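Local atomic coordinates of ribonuclease VapC (Klebsiella pneumoniae, PDB entry 7BY3), a protein that probably acts as the toxin of a toxin-antitoxin pair, a magnesium-dependent PIN-domain ribonuclease that cuts RNA. Residues B[34-37]-B[38-42]. Sequence-based numbering, arbitrary orientation.
Sequences NAIS and LITWM
Ser37 ends strand 35-37 and N-caps the helix that follows at once: its OG accepts from Ile39 N at 3.1 Å, with an N-H...O angle of 155°. With chi1 at 173°, OG lies opposite the backbone N and swings forward to the first turn of the helix. Serine suits the site because its short side chain carries an acceptor just where early helical N-H groups lack carbonyl partners. Ser37 O begins the i to i+4 bonding of the helix, accepting from Trp41 N at 3.2 Å, and receives a weak bond from Thr40 N. The axes of strand 35-37 and helix segment 38-42 make an angle of about 80°, a strand-to-helix junction buried in the PIN domain, where Ile93 of helix 88-99 packs on Ser37 and Thr40. Thr40 faces back to the strand with both branches in use. Its CG2 lies 4.1 Å from Ile36 CB, the two beta-branched side chains crossing at about a right angle. Thr40 OG1 is hydrogen-bonded to Thr10 OG1, and a water accepting from Ser37 N at 2.8 Å also bonds Thr40 OG1. Threonine thus joins a methyl for Ile36 to a hydroxyl for polar partners, and isoleucine gives the buried strand a branched apolar surface. Thr40 also sits about 4 Å, side chain to side chain, from Asp9, a predicted magnesium ligand. Away from this snug cap the fit is looser: Ile36 CD1 only grazes Trp41 CB at 4.4 Å, and the end of Trp41 leads away from the strand. Trp41 packs on Gln71 of the second subunit, Leu38 on Ser70 of that same neighbouring chain.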
loop_
_atom_site.group_PDB
_atom_site.type_symbol
_atom_site.label_atom_id
_atom_site.label_comp_id
_atom_site.label_asym_id
_atom_site.label_seq_id
_atom_site.Cartn_x
_atom_site.Cartn_y
_atom_site.Cartn_z
ATOM N N ASN B 34 -14.415 1.712 -13.857
ATOM C CA ASN B 34 -14.495 1.471 -12.424
ATOM C C ASN B 34 -13.106 1.293 -11.831
ATOM O O ASN B 34 -12.112 1.276 -12.558
ATOM C CB ASN B 34 -15.368 0.253 -12.134
ATOM C CG ASN B 34 -16.832 0.511 -12.419
ATOM O OD1 ASN B 34 -17.357 1.582 -12.107
ATOM N ND2 ASN B 34 -17.499 -0.463 -13.025
ATOM N N ALA B 35 -13.033 1.143 -10.515
ATOM C CA ALA B 35 -11.745 1.209 -9.841
ATOM C C ALA B 35 -11.498 0.070 -8.862
ATOM O O ALA B 35 -12.431 -0.543 -8.346
ATOM C CB ALA B 35 -11.614 2.543 -9.119
ATOM N N ILE B 36 -10.218 -0.204 -8.628
ATOM C CA ILE B 36 -9.780 -1.096 -7.563
ATOM C C ILE B 36 -8.540 -0.512 -6.896
ATOM O O ILE B 36 -7.813 0.275 -7.499
ATOM C CB ILE B 36 -9.454 -2.517 -8.074
ATOM C CG1 ILE B 36 -8.437 -2.462 -9.214
ATOM C CG2 ILE B 36 -10.716 -3.241 -8.514
ATOM C CD1 ILE B 36 -7.896 -3.817 -9.601
ATOM N N SER B 37 -8.313 -0.889 -5.643
ATOM C CA SER B 37 -7.098 -0.506 -4.939
ATOM C C SER B 37 -5.913 -1.329 -5.437
ATOM O O SER B 37 -6.094 -2.377 -6.053
ATOM C CB SER B 37 -7.269 -0.685 -3.428
ATOM O OG SER B 37 -6.046 -0.471 -2.745
ATOM N N LEU B 38 -4.704 -0.842 -5.186
ATOM C CA LEU B 38 -3.498 -1.613 -5.469
ATOM C C LEU B 38 -3.464 -2.880 -4.613
ATOM O O LEU B 38 -2.915 -3.903 -5.021
ATOM C CB LEU B 38 -2.247 -0.766 -5.225
ATOM C CG LEU B 38 -0.925 -1.267 -5.813
ATOM C CD1 LEU B 38 -1.084 -1.681 -7.272
ATOM C CD2 LEU B 38 0.153 -0.204 -5.667
ATOM N N ILE B 39 -4.058 -2.798 -3.426
ATOM C CA ILE B 39 -4.181 -3.946 -2.534
ATOM C C ILE B 39 -4.952 -5.074 -3.206
ATOM O O ILE B 39 -4.583 -6.243 -3.100
ATOM C CB ILE B 39 -4.885 -3.558 -1.217
ATOM C CG1 ILE B 39 -3.990 -2.627 -0.397
ATOM C CG2 ILE B 39 -5.253 -4.799 -0.414
ATOM C CD1 ILE B 39 -4.337 -2.579 1.065
ATOM N N THR B 40 -6.019 -4.709 -3.907
ATOM C CA THR B 40 -6.837 -5.680 -4.619
ATOM C C THR B 40 -6.078 -6.269 -5.806
ATOM O O THR B 40 -6.142 -7.472 -6.049
ATOM C CB THR B 40 -8.159 -5.050 -5.102
ATOM O OG1 THR B 40 -8.970 -4.718 -3.968
ATOM C CG2 THR B 40 -8.926 -6.015 -5.986
ATOM N N TRP B 41 -5.348 -5.421 -6.528
ATOM C CA TRP B 41 -4.547 -5.867 -7.666
ATOM C C TRP B 41 -3.581 -6.977 -7.254
ATOM O O TRP B 41 -3.470 -7.992 -7.934
ATOM C CB TRP B 41 -3.771 -4.695 -8.279
ATOM C CG TRP B 41 -3.111 -5.020 -9.600
ATOM C CD1 TRP B 41 -3.638 -4.833 -10.843
ATOM C CD2 TRP B 41 -1.809 -5.583 -9.791
ATOM N NE1 TRP B 41 -2.745 -5.248 -11.803
ATOM C CE2 TRP B 41 -1.613 -5.713 -11.187
ATOM C CE3 TRP B 41 -0.785 -5.994 -8.934
ATOM C CZ2 TRP B 41 -0.441 -6.233 -11.733
ATOM C CZ3 TRP B 41 0.380 -6.511 -9.477
ATOM C CH2 TRP B 41 0.540 -6.626 -10.864
ATOM N N MET B 42 -2.905 -6.786 -6.124
ATOM C CA MET B 42 -1.933 -7.758 -5.631
ATOM C C MET B 42 -2.577 -9.079 -5.214
ATOM O O MET B 42 -2.074 -10.151 -5.547
ATOM C CB MET B 42 -1.150 -7.175 -4.452
ATOM C CG MET B 42 -0.217 -6.038 -4.828
ATOM S SD MET B 42 0.854 -5.537 -3.470
ATOM C CE MET B 42 -0.077 -4.169 -2.794
HETATM O O HOH W 1 -10.315 -2.194 -4.234
#